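Local coordinates for protein prolyl endopeptidase (Myxococcus xanthus, PDB 2BKL) that probably cuts oligopeptides on the carboxyl side of proline, and more weakly alanine, as a serine peptidase of the prolyl oligopeptidase family, at residues Y97-Q100 with Q105-V108; K91-L96 with T120-T125; P75-G80 with E372-A377. One frame throughout, in Å; residues are numbered along the deposited sequence.

Interaction 1 (Y97-Q100 with Q105-V108); sequences YWRQ and QEKV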
loop_
_atom_site.group_PDB
_atom_site.type_symbol
_atom_site.label_atom_id
_atom_site.label_comp_id
_atom_site.label_asym_id
_atom_site.label_seq_id
_atom_site.Cartn_x
_atom_site.Cartn_y
_atom_site.Cartn_z
ATOM N N TYR A 97 -11.631 -8.528 18.391
ATOM C CA TYR A 97 -12.360 -9.464 19.226
ATOM C C TYR A 97 -11.603 -10.763 19.401
ATOM O O TYR A 97 -10.748 -11.123 18.586
ATOM C CB TYR A 97 -13.684 -9.821 18.527
ATOM C CG TYR A 97 -14.713 -8.730 18.590
ATOM C CD1 TYR A 97 -14.714 -7.703 17.681
ATOM C CD2 TYR A 97 -15.690 -8.737 19.581
ATOM C CE1 TYR A 97 -15.666 -6.698 17.748
ATOM C CE2 TYR A 97 -16.637 -7.727 19.659
ATOM C CZ TYR A 97 -16.609 -6.725 18.726
ATOM O OH TYR A 97 -17.547 -5.717 18.804
ATOM N N TRP A 98 -11.969 -11.513 20.426
ATOM C CA TRP A 98 -11.545 -12.887 20.571
ATOM C C TRP A 98 -12.680 -13.760 21.088
ATOM O O TRP A 98 -13.660 -13.272 21.666
ATOM C CB TRP A 98 -10.303 -13.022 21.476
ATOM C CG TRP A 98 -10.592 -12.872 22.937
ATOM C CD1 TRP A 98 -10.790 -11.711 23.614
ATOM C CD2 TRP A 98 -10.683 -13.916 23.906
ATOM N NE1 TRP A 98 -11.039 -11.964 24.937
ATOM C CE2 TRP A 98 -10.955 -13.311 25.150
ATOM C CE3 TRP A 98 -10.563 -15.301 23.854
ATOM C CZ2 TRP A 98 -11.109 -14.049 26.324
ATOM C CZ3 TRP A 98 -10.712 -16.035 25.028
ATOM C CH2 TRP A 98 -10.976 -15.406 26.239
ATOM N N ARG A 99 -12.536 -15.061 20.864
ATOM C CA ARG A 99 -13.424 -16.038 21.448
ATOM C C ARG A 99 -12.693 -17.335 21.710
ATOM O O ARG A 99 -11.678 -17.664 21.045
ATOM C CB ARG A 99 -14.637 -16.294 20.561
ATOM C CG ARG A 99 -14.328 -16.885 19.212
ATOM C CD ARG A 99 -15.575 -17.312 18.433
ATOM N NE ARG A 99 -16.323 -16.164 17.962
ATOM C CZ ARG A 99 -17.550 -16.212 17.473
ATOM N NH1 ARG A 99 -18.200 -17.364 17.396
ATOM N NH2 ARG A 99 -18.142 -15.090 17.069
ATOM N N GLN A 100 -13.218 -18.077 22.676
ATOM C CA GLN A 100 -12.704 -19.384 23.014
ATOM C C GLN A 100 -13.467 -20.425 22.221
ATOM O O GLN A 100 -14.669 -20.631 22.442
ATOM C CB GLN A 100 -12.891 -19.635 24.499
ATOM C CG GLN A 100 -12.266 -20.955 24.943
ATOM C CD GLN A 100 -10.774 -20.803 25.142
ATOM O OE1 GLN A 100 -10.349 -19.912 25.853
ATOM N NE2 GLN A 100 -9.985 -21.654 24.491
ATOM N N GLN A 105 -18.589 -17.395 23.056
ATOM C CA GLN A 105 -19.057 -16.004 22.989
ATOM C C GLN A 105 -17.861 -15.070 22.862
ATOM O O GLN A 105 -16.885 -15.175 23.601
ATOM C CB GLN A 105 -19.896 -15.587 24.202
ATOM C CG GLN A 105 -21.403 -15.304 23.902
ATOM C CD GLN A 105 -21.688 -14.264 22.804
ATOM O OE1 GLN A 105 -21.598 -13.070 23.040
ATOM N NE2 GLN A 105 -22.007 -14.737 21.604
ATOM N N GLU A 106 -17.967 -14.153 21.924
ATOM C CA GLU A 106 -16.874 -13.261 21.639
ATOM C C GLU A 106 -16.857 -12.084 22.600
ATOM O O GLU A 106 -17.887 -11.665 23.153
ATOM C CB GLU A 106 -16.920 -12.787 20.197
ATOM C CG GLU A 106 -18.115 -11.942 19.853
ATOM C CD GLU A 106 -18.056 -11.440 18.440
ATOM O OE1 GLU A 106 -17.404 -12.090 17.605
ATOM O OE2 GLU A 106 -18.674 -10.402 18.172
ATOM N N LYS A 107 -15.657 -11.553 22.777
ATOM C CA LYS A 107 -15.393 -10.438 23.659
ATOM C C LYS A 107 -14.507 -9.415 22.961
ATOM O O LYS A 107 -13.583 -9.765 22.215
ATOM C CB LYS A 107 -14.710 -10.943 24.924
ATOM C CG LYS A 107 -15.688 -11.733 25.835
ATOM C CD LYS A 107 -14.988 -12.450 26.992
ATOM C CE LYS A 107 -15.579 -13.862 27.257
ATOM N NZ LYS A 107 -14.540 -14.938 27.092
ATOM N N VAL A 108 -14.782 -8.145 23.200
ATOM C CA VAL A 108 -13.933 -7.076 22.721
ATOM C C VAL A 108 -12.600 -7.152 23.445
ATOM O O VAL A 108 -12.564 -7.285 24.669
ATOM C CB VAL A 108 -14.560 -5.702 23.023
ATOM C CG1 VAL A 108 -13.571 -4.576 22.720
ATOM C CG2 VAL A 108 -15.831 -5.512 22.249
HETATM O O HOH W 1 -15.262 -17.085 24.582
#
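OE1 of E106 is gripped by three groups: R99 NH2 makes a salt bridge to it across the hairpin, 3.1 Å long, and R86 and the hydroxyl of Y84, both on the neighbouring strand 81-87, meet the same oxygen. The hairpin joins strands 95-100 and 107-110, the last two of an antiparallel four-stranded blade of the β-propeller. R99 NH2 keeps the acceptor close to the guanidinium plane but comes from above the carboxylate, the two groups standing 89° apart. NE of R99 binds Y84 as well, which, with NH1 bound to the backbone oxygen of E102, helps hold the guanidinium's rotation.

The other carboxylate oxygen, OE2, lies 3.7 Å from CE2 of Y97, with ring and carboxylate only 25° from parallel. That same CE2 touches CG2 of V108 at 3.5 Å, while the ring's hydroxyl goes to H88.

W98 and K107 form the hydrogen-bonded pair, W98 N to K107 O at 3.0 Å and K107 N to W98 O at 2.9 Å. With CG of W98 set between its backbone N and carbonyl carbon (chi1 76°), the indole runs beside K107, whose chain bends back to leave NZ 3.6 Å from CZ2. Where the strands splay toward the turn, a water replaces the direct bond, accepting from Q100 N at 3.0 Å and donating to Q105 O at 2.7 Å.

Interaction 2 (K91-L96 with T120-T125); sequences KEKAIL and TVSLGT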
loop_
_atom_site.group_PDB
_atom_site.type_symbol
_atom_site.label_atom_id
_atom_site.label_comp_id
_atom_site.label_asym_id
_atom_site.label_seq_id
_atom_site.Cartn_x
_atom_site.Cartn_y
_atom_site.Cartn_z
ATOM N N LYS A 91 -19.770 2.344 14.454
ATOM C CA LYS A 91 -18.436 2.615 14.972
ATOM C C LYS A 91 -17.532 3.234 13.892
ATOM O O LYS A 91 -17.602 2.893 12.704
ATOM C CB LYS A 91 -17.783 1.326 15.495
ATOM C CG LYS A 91 -18.555 0.584 16.583
ATOM C CD LYS A 91 -18.564 1.330 17.896
ATOM C CE LYS A 91 -19.028 0.396 19.032
ATOM N NZ LYS A 91 -19.329 1.118 20.278
ATOM N N GLU A 92 -16.632 4.094 14.339
ATOM C CA GLU A 92 -15.725 4.820 13.437
ATOM C C GLU A 92 -14.462 4.052 13.055
ATOM O O GLU A 92 -13.875 4.358 12.012
ATOM C CB GLU A 92 -15.355 6.171 14.042
ATOM C CG GLU A 92 -16.545 7.132 14.107
ATOM C CD GLU A 92 -17.073 7.470 12.750
ATOM O OE1 GLU A 92 -16.251 7.827 11.930
ATOM O OE2 GLU A 92 -18.287 7.380 12.516
ATOM N N LYS A 93 -14.062 3.084 13.884
ATOM C CA LYS A 93 -12.884 2.251 13.693
ATOM C C LYS A 93 -13.248 0.797 13.950
ATOM O O LYS A 93 -14.139 0.517 14.760
ATOM C CB LYS A 93 -11.787 2.666 14.682
ATOM C CG LYS A 93 -11.244 4.067 14.485
ATOM C CD LYS A 93 -10.151 4.346 15.526
ATOM C CE LYS A 93 -9.694 5.755 15.581
ATOM N NZ LYS A 93 -9.019 6.154 14.329
ATOM N N ALA A 94 -12.521 -0.109 13.304
ATOM C CA ALA A 94 -12.645 -1.532 13.555
ATOM C C ALA A 94 -12.139 -1.918 14.931
ATOM O O ALA A 94 -11.309 -1.233 15.503
ATOM C CB ALA A 94 -11.888 -2.299 12.513
ATOM N N ILE A 95 -12.638 -3.046 15.433
ATOM C CA ILE A 95 -12.395 -3.523 16.780
ATOM C C ILE A 95 -11.862 -4.951 16.746
ATOM O O ILE A 95 -12.392 -5.773 16.001
ATOM C CB ILE A 95 -13.752 -3.457 17.562
ATOM C CG1 ILE A 95 -14.224 -2.007 17.678
ATOM C CG2 ILE A 95 -13.664 -4.138 18.937
ATOM C CD1 ILE A 95 -15.580 -1.843 18.308
ATOM N N LEU A 96 -10.880 -5.259 17.589
ATOM C CA LEU A 96 -10.309 -6.599 17.720
ATOM C C LEU A 96 -11.079 -7.384 18.785
ATOM O O LEU A 96 -11.218 -6.922 19.904
ATOM C CB LEU A 96 -8.832 -6.505 18.113
ATOM C CG LEU A 96 -8.132 -7.852 18.246
ATOM C CD1 LEU A 96 -8.123 -8.631 16.965
ATOM C CD2 LEU A 96 -6.681 -7.689 18.728
ATOM N N THR A 120 -8.321 9.963 17.235
ATOM C CA THR A 120 -6.978 10.309 16.766
ATOM C C THR A 120 -5.849 9.366 17.204
ATOM O O THR A 120 -4.674 9.717 17.098
ATOM C CB THR A 120 -6.610 11.742 17.162
ATOM O OG1 THR A 120 -6.740 11.907 18.574
ATOM C CG2 THR A 120 -7.574 12.767 16.507
ATOM N N VAL A 121 -6.198 8.190 17.711
ATOM C CA VAL A 121 -5.221 7.134 17.968
ATOM C C VAL A 121 -5.768 5.849 17.365
ATOM O O VAL A 121 -6.899 5.461 17.647
ATOM C CB VAL A 121 -4.927 6.940 19.472
ATOM C CG1 VAL A 121 -3.769 5.916 19.674
ATOM C CG2 VAL A 121 -4.588 8.273 20.111
ATOM N N SER A 122 -4.962 5.210 16.537
ATOM C CA SER A 122 -5.367 4.033 15.786
ATOM C C SER A 122 -4.602 2.773 16.195
ATOM O O SER A 122 -3.521 2.815 16.737
ATOM C CB SER A 122 -5.143 4.268 14.302
ATOM O OG SER A 122 -6.056 5.240 13.835
ATOM N N LEU A 123 -5.200 1.640 15.866
ATOM C CA LEU A 123 -4.572 0.350 16.011
ATOM C C LEU A 123 -3.758 0.051 14.764
ATOM O O LEU A 123 -4.264 0.166 13.637
ATOM C CB LEU A 123 -5.638 -0.723 16.225
ATOM C CG LEU A 123 -5.194 -2.180 16.167
ATOM C CD1 LEU A 123 -4.207 -2.497 17.302
ATOM C CD2 LEU A 123 -6.395 -3.082 16.231
ATOM N N GLY A 124 -2.504 -0.327 14.941
ATOM C CA GLY A 124 -1.656 -0.783 13.863
ATOM C C GLY A 124 -1.563 -2.302 13.818
ATOM O O GLY A 124 -2.561 -3.021 13.940
ATOM N N THR A 125 -0.361 -2.815 13.618
ATOM C CA THR A 125 -0.124 -4.245 13.630
ATOM C C THR A 125 -0.501 -4.891 14.975
ATOM O O THR A 125 -0.365 -4.260 16.034
ATOM C CB THR A 125 1.368 -4.515 13.345
ATOM O OG1 THR A 125 1.548 -5.885 12.963
ATOM C CG2 THR A 125 2.215 -4.350 14.599
#
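K93 and S122 meet at the tips of their side chains, NZ lying 3.1 Å from OG, and this is the tight end of a contact between two successive blades of the β-propeller. The lysine runs extended from the loop before strand 95-100 and turns only at its last torsion (chi4 -65°), which carries NZ away from the line of the chain. CE comes up to the backbone oxygen of V121, 3.5 Å away. The ammonium group has stronger partners close by: it donates to the carbonyl oxygen of G119 and makes a salt bridge with OD2 of D655. OG of S122 is hydrogen-bonded to that same carboxylate oxygen, so D655 draws both blades to one point.

Elsewhere the segments stand well apart. Even K93 and S122, the nearest residues by backbone, have CA atoms 8.0 Å from each other, and L96 and L123 lean together without closing, CB of L96 being 4.6 Å from CD2 of L123; L110 touches both leucines. At the more exposed end, E92 turns from T120-T125 to the peptidase side, its carboxylate taking the backbone N of A658 at the start of helix 657-674.

Were K93 replaced by alanine, D655 would probably lose this positive partner and the G119 carbonyl this donor. The S122 side chain is about 13 Å from the bound benzyloxycarbonyl-alanyl-proline. D655 belongs to the α/β-hydrolase part of the chain, and its pairing with the lysine is consistent with a polar, roughly charge-balanced joint between propeller and peptidase domain.

Interaction 3 (P75-G80 with E372-A377); sequences PSRRNG and EDLDDA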
loop_
_atom_site.group_PDB
_atom_site.type_symbol
_atom_site.label_atom_id
_atom_site.label_comp_id
_atom_site.label_asym_id
_atom_site.label_seq_id
_atom_site.Cartn_x
_atom_site.Cartn_y
_atom_site.Cartn_z
ATOM N N PRO A 75 -9.696 -15.073 10.699
ATOM C CA PRO A 75 -9.281 -15.249 12.093
ATOM C C PRO A 75 -7.849 -15.748 12.257
ATOM O O PRO A 75 -7.344 -16.535 11.445
ATOM C CB PRO A 75 -10.273 -16.284 12.606
ATOM C CG PRO A 75 -10.652 -17.084 11.401
ATOM C CD PRO A 75 -10.470 -16.227 10.214
ATOM N N SER A 76 -7.179 -15.224 13.271
ATOM C CA SER A 76 -5.924 -15.810 13.768
ATOM C C SER A 76 -6.231 -16.811 14.875
ATOM O O SER A 76 -6.879 -16.481 15.869
ATOM C CB SER A 76 -4.985 -14.727 14.235
ATOM O OG SER A 76 -4.668 -13.953 13.094
ATOM N N ARG A 77 -5.760 -18.034 14.722
ATOM C CA ARG A 77 -6.069 -19.109 15.650
ATOM C C ARG A 77 -4.846 -19.453 16.476
ATOM O O ARG A 77 -3.762 -19.684 15.932
ATOM C CB ARG A 77 -6.523 -20.339 14.888
ATOM C CG ARG A 77 -7.772 -20.088 14.083
ATOM C CD ARG A 77 -8.269 -21.325 13.373
ATOM N NE ARG A 77 -8.493 -22.430 14.300
ATOM C CZ ARG A 77 -8.647 -23.708 13.926
ATOM N NH1 ARG A 77 -8.608 -24.047 12.640
ATOM N NH2 ARG A 77 -8.855 -24.647 14.839
ATOM N N ARG A 78 -4.995 -19.434 17.793
ATOM C CA ARG A 78 -3.904 -19.721 18.713
ATOM C C ARG A 78 -4.429 -20.460 19.899
ATOM O O ARG A 78 -5.271 -19.921 20.636
ATOM C CB ARG A 78 -3.280 -18.407 19.209
ATOM C CG ARG A 78 -2.694 -17.490 18.129
ATOM C CD ARG A 78 -1.451 -18.025 17.507
ATOM N NE ARG A 78 -0.758 -17.038 16.665
ATOM C CZ ARG A 78 -0.908 -16.924 15.361
ATOM N NH1 ARG A 78 -1.785 -17.672 14.699
ATOM N NH2 ARG A 78 -0.195 -15.999 14.712
ATOM N N ASN A 79 -3.970 -21.692 20.097
ATOM C CA ASN A 79 -4.293 -22.467 21.288
ATOM C C ASN A 79 -5.797 -22.538 21.579
ATOM O O ASN A 79 -6.225 -22.392 22.730
ATOM C CB ASN A 79 -3.507 -21.903 22.475
ATOM C CG ASN A 79 -3.467 -22.840 23.685
ATOM O OD1 ASN A 79 -3.685 -24.061 23.570
ATOM N ND2 ASN A 79 -3.191 -22.267 24.851
ATOM N N GLY A 80 -6.585 -22.783 20.540
ATOM C CA GLY A 80 -8.019 -22.967 20.691
ATOM C C GLY A 80 -8.844 -21.687 20.702
ATOM O O GLY A 80 -10.071 -21.746 20.715
ATOM N N GLU A 372 0.785 -23.883 9.493
ATOM C CA GLU A 372 1.401 -25.053 8.908
ATOM C C GLU A 372 0.800 -26.371 9.433
ATOM O O GLU A 372 0.836 -27.382 8.747
ATOM C CB GLU A 372 2.914 -25.067 9.189
ATOM C CG GLU A 372 3.634 -23.846 8.647
ATOM C CD GLU A 372 3.768 -22.707 9.644
ATOM O OE1 GLU A 372 2.875 -22.551 10.529
ATOM O OE2 GLU A 372 4.755 -21.941 9.577
ATOM N N ASP A 373 0.261 -26.316 10.657
ATOM C CA ASP A 373 -0.249 -27.478 11.390
ATOM C C ASP A 373 -1.756 -27.374 11.632
ATOM O O ASP A 373 -2.298 -28.028 12.562
ATOM C CB ASP A 373 0.497 -27.616 12.733
ATOM C CG ASP A 373 0.498 -26.338 13.579
ATOM O OD1 ASP A 373 0.046 -25.273 13.147
ATOM O OD2 ASP A 373 0.998 -26.275 14.739
ATOM N N LEU A 374 -2.440 -26.594 10.791
ATOM C CA LEU A 374 -3.915 -26.461 10.830
ATOM C C LEU A 374 -4.436 -26.857 9.459
ATOM O O LEU A 374 -3.958 -26.346 8.449
ATOM C CB LEU A 374 -4.321 -25.021 11.132
ATOM C CG LEU A 374 -5.153 -24.652 12.352
ATOM C CD1 LEU A 374 -4.977 -25.613 13.541
ATOM C CD2 LEU A 374 -4.859 -23.199 12.747
ATOM N N ASP A 375 -5.430 -27.732 9.394
ATOM C CA ASP A 375 -6.040 -28.099 8.137
ATOM C C ASP A 375 -6.991 -27.044 7.584
ATOM O O ASP A 375 -7.175 -26.967 6.375
ATOM C CB ASP A 375 -6.809 -29.410 8.284
ATOM C CG ASP A 375 -7.368 -29.889 6.973
ATOM O OD1 ASP A 375 -6.555 -30.189 6.066
ATOM O OD2 ASP A 375 -8.594 -29.965 6.757
ATOM N N ASP A 376 -7.629 -26.270 8.450
ATOM C CA ASP A 376 -8.497 -25.193 7.984
ATOM C C ASP A 376 -7.663 -23.986 7.550
ATOM O O ASP A 376 -6.839 -23.500 8.318
ATOM C CB ASP A 376 -9.440 -24.703 9.086
ATOM C CG ASP A 376 -10.368 -25.777 9.588
ATOM O OD1 ASP A 376 -10.951 -26.522 8.760
ATOM O OD2 ASP A 376 -10.561 -25.909 10.820
ATOM N N ALA A 377 -7.915 -23.479 6.342
ATOM C CA ALA A 377 -7.264 -22.280 5.833
ATOM C C ALA A 377 -8.301 -21.397 5.173
ATOM O O ALA A 377 -9.236 -21.915 4.570
ATOM C CB ALA A 377 -6.180 -22.606 4.839
#
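R77 reaches out from strand 71-78 to lay its guanidinium against L374 and bring its tip to D376. The side chain can be followed outward from CB, which sits 3.9 Å from CD2 of L374. With CG anti to the carbonyl carbon (chi1 -61°), the chain heads straight out through chi2, and the bend at chi3 then turns the guanidinium so that one face lies on the leucine. Beyond CG, CD comes back to the same methyl, again at 3.9 Å from L374 CD2, and NE follows at 4.0 Å from that atom. At the head of the group CZ lies 3.9 Å from CG of L374, and NH1 comes closer, 3.5 Å from this CG. On the face so covered, CD2 of L374 stands above the plane near its rim.

NH1 also meets OD2 of D376 at 3.3 Å. This salt bridge carries only a weak hydrogen bond, bent to 125° at the hydrogen, and the guanidinium and carboxylate planes are turned 32° from each other. The charges are thus paired with little directional grip, while the leucine supports the flat group from one side.

Next along the strand, R78 NH1 donates nearly straight to the backbone oxygen of R77, at 3.1 Å. On the facing segment, D375 is tied to S394 and S396, and E372 and D373 both pair with R236.

The contact joins the first four-stranded blade to the last. Each is built from one continuous stretch of chain, with no strand exchanged between them, as in the open, non-Velcro β-propeller of prolyl oligopeptidases.

In the fold
All three contacts involve the first propeller blade, strands 71-78 to 107-110: interaction 1 lies within it, interactions 2 and 3 at its borders with the second and last blades. Interaction 1 joins neighbouring strands by backbone bonds; interactions 2 and 3 rely on single side chains, a lysine and an arginine. Interaction 2 is the buried one, beside the peptidase domain, whereas interaction 3 is a surface contact at the seam with the last blade, and interaction 1 is partly buried. Strand 95-100 serves both interaction 1 and interaction 2, which touch through V108 CG1 and I95 CG2, 3.8 Å apart. Interactions 2 and 3 do not touch, their nearest atoms being about 7 Å apart.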